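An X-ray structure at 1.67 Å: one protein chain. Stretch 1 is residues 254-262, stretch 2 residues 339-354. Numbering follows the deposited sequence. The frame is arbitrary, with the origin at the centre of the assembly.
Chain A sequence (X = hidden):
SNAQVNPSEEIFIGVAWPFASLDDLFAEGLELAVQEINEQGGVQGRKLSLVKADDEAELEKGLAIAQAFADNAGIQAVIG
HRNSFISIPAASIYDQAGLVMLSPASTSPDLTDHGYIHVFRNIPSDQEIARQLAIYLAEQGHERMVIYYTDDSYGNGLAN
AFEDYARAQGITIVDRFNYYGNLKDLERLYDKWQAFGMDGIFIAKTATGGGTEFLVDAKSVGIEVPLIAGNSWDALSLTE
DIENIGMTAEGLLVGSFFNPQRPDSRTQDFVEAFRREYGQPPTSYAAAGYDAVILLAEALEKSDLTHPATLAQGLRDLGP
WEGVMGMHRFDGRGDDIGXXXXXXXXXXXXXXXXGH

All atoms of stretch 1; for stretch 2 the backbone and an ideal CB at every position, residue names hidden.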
# COMPACT_ATOMS: atom_id res chain seq x y z
N VAL A 254 1.57 -0.90 -13.26
CA VAL A 254 1.33 -0.46 -11.90
C VAL A 254 2.24 -1.18 -10.91
O VAL A 254 2.33 -2.38 -10.91
CB VAL A 254 -0.14 -0.71 -11.53
CG1 VAL A 254 -0.39 -0.39 -10.07
CG2 VAL A 254 -1.05 0.11 -12.44
N GLY A 255 2.91 -0.41 -10.07
CA GLY A 255 3.73 -0.99 -9.03
C GLY A 255 2.88 -1.08 -7.78
O GLY A 255 2.40 -0.10 -7.28
N SER A 256 2.71 -2.29 -7.29
CA SER A 256 1.74 -2.57 -6.26
C SER A 256 2.21 -3.76 -5.47
O SER A 256 3.39 -3.99 -5.37
CB SER A 256 0.36 -2.82 -6.85
OG SER A 256 -0.60 -2.81 -5.83
N PHE A 257 1.27 -4.45 -4.85
CA PHE A 257 1.54 -5.64 -4.07
C PHE A 257 0.35 -6.62 -4.15
O PHE A 257 -0.73 -6.25 -4.55
CB PHE A 257 1.85 -5.26 -2.62
CG PHE A 257 0.78 -4.45 -1.99
CD1 PHE A 257 0.87 -3.08 -1.95
CD2 PHE A 257 -0.34 -5.05 -1.45
CE1 PHE A 257 -0.14 -2.32 -1.39
CE2 PHE A 257 -1.34 -4.31 -0.90
CZ PHE A 257 -1.24 -2.94 -0.86
N PHE A 258 0.61 -7.87 -3.79
CA PHE A 258 -0.33 -8.97 -3.86
C PHE A 258 -0.46 -9.54 -5.27
O PHE A 258 -0.93 -8.88 -6.17
CB PHE A 258 -1.71 -8.69 -3.27
CG PHE A 258 -2.63 -9.89 -3.30
CD1 PHE A 258 -2.24 -11.07 -2.70
CD2 PHE A 258 -3.83 -9.85 -3.96
CE1 PHE A 258 -3.05 -12.19 -2.75
CE2 PHE A 258 -4.65 -10.95 -4.00
CZ PHE A 258 -4.26 -12.12 -3.39
N ASN A 259 -0.03 -10.78 -5.42
CA ASN A 259 -0.20 -11.49 -6.70
C ASN A 259 -1.10 -12.69 -6.45
O ASN A 259 -0.67 -13.67 -5.81
CB ASN A 259 1.15 -11.95 -7.19
CG ASN A 259 1.06 -12.70 -8.52
OD1 ASN A 259 -0.05 -13.00 -9.00
ND2 ASN A 259 2.21 -13.00 -9.11
N PRO A 260 -2.35 -12.66 -6.93
CA PRO A 260 -3.26 -13.78 -6.66
C PRO A 260 -2.93 -15.02 -7.47
O PRO A 260 -3.56 -16.06 -7.26
CB PRO A 260 -4.62 -13.23 -7.07
CG PRO A 260 -4.31 -12.14 -8.07
CD PRO A 260 -2.98 -11.58 -7.72
N GLN A 261 -2.01 -14.88 -8.42
CA GLN A 261 -1.52 -16.00 -9.23
C GLN A 261 -0.18 -16.53 -8.71
O GLN A 261 0.44 -17.36 -9.39
CB GLN A 261 -1.40 -15.62 -10.73
CG GLN A 261 -2.72 -15.22 -11.33
CD GLN A 261 -2.63 -14.88 -12.82
OE1 GLN A 261 -1.54 -14.81 -13.43
NE2 GLN A 261 -3.78 -14.66 -13.42
N ARG A 262 0.25 -16.09 -7.53
CA ARG A 262 1.55 -16.55 -7.00
C ARG A 262 1.40 -18.03 -6.69
O ARG A 262 0.45 -18.43 -6.01
CB ARG A 262 1.92 -15.82 -5.72
CG ARG A 262 3.38 -16.07 -5.35
CD ARG A 262 3.83 -15.18 -4.22
NE ARG A 262 3.22 -15.60 -2.99
CZ ARG A 262 3.89 -16.03 -1.93
NH1 ARG A 262 5.22 -16.07 -1.94
NH2 ARG A 262 3.21 -16.39 -0.84
N UNK A 339 10.22 -9.10 0.15
CA UNK A 339 10.05 -8.87 -1.29
C UNK A 339 8.56 -8.98 -1.66
O UNK A 339 8.08 -10.02 -2.13
CB UNK A 339 10.88 -9.87 -2.10
N UNK A 340 7.85 -7.88 -1.43
CA UNK A 340 6.39 -7.85 -1.57
C UNK A 340 5.91 -7.06 -2.80
O UNK A 340 4.72 -7.07 -3.07
CB UNK A 340 5.77 -7.25 -0.31
N UNK A 341 6.81 -6.41 -3.54
CA UNK A 341 6.33 -5.62 -4.68
C UNK A 341 5.88 -6.56 -5.81
O UNK A 341 6.59 -7.54 -6.18
CB UNK A 341 7.42 -4.67 -5.18
N UNK A 342 4.71 -6.24 -6.40
CA UNK A 342 4.20 -7.01 -7.55
C UNK A 342 3.90 -6.01 -8.67
O UNK A 342 3.19 -5.01 -8.43
CB UNK A 342 2.96 -7.82 -7.18
N UNK A 343 4.49 -6.22 -9.83
CA UNK A 343 4.23 -5.34 -10.98
C UNK A 343 3.05 -5.92 -11.76
O UNK A 343 2.96 -7.13 -12.03
CB UNK A 343 5.47 -5.20 -11.87
N UNK A 344 2.13 -5.03 -12.13
CA UNK A 344 0.84 -5.44 -12.71
C UNK A 344 0.62 -4.64 -13.95
O UNK A 344 0.74 -3.43 -13.90
CB UNK A 344 -0.32 -5.25 -11.73
N UNK A 345 0.30 -5.29 -15.07
CA UNK A 345 0.10 -4.61 -16.34
C UNK A 345 -1.33 -4.85 -16.85
O UNK A 345 -1.80 -5.99 -16.93
CB UNK A 345 1.13 -5.09 -17.37
N UNK A 346 -2.02 -3.75 -17.20
CA UNK A 346 -3.38 -3.82 -17.74
C UNK A 346 -3.42 -4.43 -19.13
O UNK A 346 -2.79 -3.95 -20.08
CB UNK A 346 -4.00 -2.42 -17.78
N UNK A 347 -4.14 -5.55 -19.24
CA UNK A 347 -4.42 -6.15 -20.54
C UNK A 347 -5.89 -6.56 -20.55
O UNK A 347 -6.33 -7.39 -19.75
CB UNK A 347 -3.51 -7.34 -20.82
N UNK A 348 -6.64 -5.92 -21.45
CA UNK A 348 -8.07 -6.15 -21.57
C UNK A 348 -8.81 -6.00 -20.24
O UNK A 348 -9.54 -6.90 -19.82
CB UNK A 348 -8.32 -7.55 -22.14
N UNK A 349 -8.62 -4.86 -19.58
CA UNK A 349 -9.34 -4.57 -18.36
C UNK A 349 -8.91 -5.41 -17.17
O UNK A 349 -9.48 -5.31 -16.08
CB UNK A 349 -10.84 -4.76 -18.60
N UNK A 350 -7.89 -6.25 -17.38
CA UNK A 350 -7.42 -7.10 -16.29
C UNK A 350 -5.92 -6.89 -16.10
O UNK A 350 -5.21 -6.68 -17.08
CB UNK A 350 -7.73 -8.57 -16.57
N UNK A 351 -5.45 -6.99 -14.85
CA UNK A 351 -4.02 -7.00 -14.58
C UNK A 351 -3.44 -8.37 -14.93
O UNK A 351 -4.00 -9.41 -14.54
CB UNK A 351 -3.74 -6.65 -13.12
N UNK A 352 -2.35 -8.37 -15.69
CA UNK A 352 -1.48 -9.55 -15.76
C UNK A 352 -0.30 -9.34 -14.82
O UNK A 352 0.08 -8.20 -14.48
CB UNK A 352 -1.00 -9.80 -17.19
N UNK A 353 0.29 -10.43 -14.37
CA UNK A 353 1.24 -10.31 -13.27
C UNK A 353 2.63 -10.65 -13.72
O UNK A 353 2.90 -11.78 -14.15
CB UNK A 353 0.84 -11.21 -12.10
N UNK A 354 3.52 -9.67 -13.66
CA UNK A 354 4.89 -9.86 -14.14
C UNK A 354 5.78 -10.55 -13.11
O UNK A 354 6.43 -11.56 -13.42
CB UNK A 354 5.50 -8.51 -14.52

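Position 339 lies beyond the reach of stretch 1, which sets no demand, so a polar residue is as good as any. It is D339.

At 340 the CB points sideways, with F257 CB 5.0 Å from the ideal CB. A medium or large apolar side chain would suit. The residue is L340, and its carbonyl oxygen accepts from a water that in turn accepts from F258 N, bridging the two backbones.

The CB of 341 leads away overall, so stretch 1 restricts it little; a beta-branched residue would suit an extended backbone. It is V341, whose CA lies 3.4 Å from S256 O in a CA-H...O contact.

At 342, N donates to S256 O (2.8 Å) and O accepts from S256 N (3.0 Å), while the ideal CB stands 4.1 Å from both F257 CA and F258 N, against backbone. A compact beta-branched side chain fits: valine, isoleucine or perhaps threonine. V342 is found, with CG2 3.5 Å from F258 N and CG1 3.8 Å from N259 CB.

Opposite 343 is G255, which offers no side chain and leaves room above its CA. Many apolar residues could use it. L343 bends its end inward, bringing CD2 to 3.9 Å from G255 CA.

Position 344 pairs with V254 in an antiparallel bridge: V254 N donates to its O (2.7 Å), and its N to V254 O (2.9 Å). The CB shares a sheet face with V254 and S256. Farther along, the carbonyl oxygens of F257 and F258 call for a donor on a long arm, lysine above all, perhaps arginine. K344, with chi2 to chi4 all t, passes S256 CB (4.0 Å from CE) and places NZ 3.0 Å from F257 O and 3.0 Å from F258 O, donating to both.

The CB of 345 points away, that of 346 sideways, and 347 to 350 are out of reach, so long polar or flexible residues suit. A type I' turn runs from 347 to 350, and positive phi at 349 favours glycine. The residues are K345, selenomethionine M346, K347, D348, G349 and R350.

At 351 the CB points toward stretch 1 but has nothing within 5.5 Å, so a long apolar or aromatic side chain would suit, to reach V254. F351 does, with CZ 3.8 Å from V254 CG2.

Position 352 points away, where a polar residue is acceptable: E352.

The CB of 353 points toward the N259–R262 turn, 3.7 Å from N259 OD1 and 4.5 Å from Q261 OE1. A broad flat side chain could lie against P260; tyrosine, phenylalanine or tryptophan would be candidates. Y353 lays one face under P260, whose CD sits 3.8 Å from the ring centroid in a CH-pi contact. N259 OD1, which accepts from Q261 N, lies over that same face, 3.4 Å from Y353 CG. A water bridges Y353 N and Q261 OE1.

At 354 the CB turns away, leaving the choice free: L354.

Stretch 2, residues 339-354: DLVVLKKMKDGRFEYL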
# COMPACT_ATOMS: atom_id res chain seq x y z
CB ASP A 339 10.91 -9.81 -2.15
CG ASP A 339 11.30 -9.16 -3.49
OD1 ASP A 339 10.46 -8.40 -4.05
OD2 ASP A 339 12.44 -9.38 -3.96
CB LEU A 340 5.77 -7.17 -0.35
CG LEU A 340 6.08 -7.99 0.90
CD1 LEU A 340 5.87 -7.11 2.12
CD2 LEU A 340 5.17 -9.23 0.94
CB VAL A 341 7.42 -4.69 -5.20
CG1 VAL A 341 7.00 -4.06 -6.60
CG2 VAL A 341 7.70 -3.59 -4.16
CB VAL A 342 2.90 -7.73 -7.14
CG1 VAL A 342 2.21 -8.44 -8.34
CG2 VAL A 342 3.17 -8.74 -6.02
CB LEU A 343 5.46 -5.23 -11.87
CG LEU A 343 6.73 -4.73 -11.16
CD1 LEU A 343 7.81 -4.38 -12.19
CD2 LEU A 343 6.43 -3.51 -10.34
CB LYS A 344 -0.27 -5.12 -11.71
CG LYS A 344 -0.07 -5.79 -10.34
CD LYS A 344 -1.30 -5.71 -9.45
CE LYS A 344 -0.96 -6.35 -8.10
NZ LYS A 344 -2.10 -6.31 -7.17
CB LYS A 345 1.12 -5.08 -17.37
CG LYS A 345 1.19 -4.23 -18.64
CD LYS A 345 2.38 -4.67 -19.47
CE LYS A 345 2.60 -3.78 -20.68
NZ LYS A 345 3.01 -2.41 -20.26
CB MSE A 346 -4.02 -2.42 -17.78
CG MSE A 346 -4.39 -1.87 -16.42
SE MSE A 346 -5.95 -2.78 -15.65
CE MSE A 346 -7.19 -2.27 -16.99
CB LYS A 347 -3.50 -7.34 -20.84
CG LYS A 347 -3.57 -7.78 -22.30
CD LYS A 347 -2.53 -8.87 -22.62
CE LYS A 347 -3.16 -10.27 -22.72
NZ LYS A 347 -2.19 -11.35 -22.34
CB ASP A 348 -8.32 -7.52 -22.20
CG ASP A 348 -7.59 -7.69 -23.52
OD1 ASP A 348 -7.56 -6.71 -24.32
OD2 ASP A 348 -7.03 -8.78 -23.77
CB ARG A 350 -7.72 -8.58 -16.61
CG ARG A 350 -9.20 -8.85 -16.97
CD ARG A 350 -9.50 -10.34 -17.22
NE ARG A 350 -10.84 -10.57 -17.78
CZ ARG A 350 -11.17 -10.35 -19.05
NH1 ARG A 350 -10.26 -9.86 -19.88
NH2 ARG A 350 -12.41 -10.59 -19.49
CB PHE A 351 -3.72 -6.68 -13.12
CG PHE A 351 -3.76 -5.21 -12.78
CD1 PHE A 351 -3.22 -4.26 -13.65
CD2 PHE A 351 -4.30 -4.77 -11.57
CE1 PHE A 351 -3.24 -2.91 -13.34
CE2 PHE A 351 -4.33 -3.41 -11.25
CZ PHE A 351 -3.80 -2.48 -12.14
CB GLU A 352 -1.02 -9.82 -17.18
CG GLU A 352 0.19 -9.04 -17.65
CD GLU A 352 0.69 -9.53 -19.02
OE1 GLU A 352 0.42 -8.86 -20.05
OE2 GLU A 352 1.36 -10.60 -19.07
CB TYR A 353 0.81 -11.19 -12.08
CG TYR A 353 -0.52 -10.78 -11.56
CD1 TYR A 353 -0.62 -9.71 -10.70
CD2 TYR A 353 -1.69 -11.40 -12.00
CE1 TYR A 353 -1.84 -9.28 -10.25
CE2 TYR A 353 -2.93 -10.98 -11.54
CZ TYR A 353 -2.99 -9.91 -10.70
OH TYR A 353 -4.20 -9.47 -10.24
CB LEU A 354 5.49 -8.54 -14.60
CG LEU A 354 4.58 -7.69 -15.49
CD1 LEU A 354 5.30 -6.44 -15.93
CD2 LEU A 354 4.10 -8.46 -16.71
O HOH W 1 2.73 -8.76 -2.26
O HOH W 2 2.81 -14.19 -11.84
O HOH W 3 -0.59 -12.97 -15.35
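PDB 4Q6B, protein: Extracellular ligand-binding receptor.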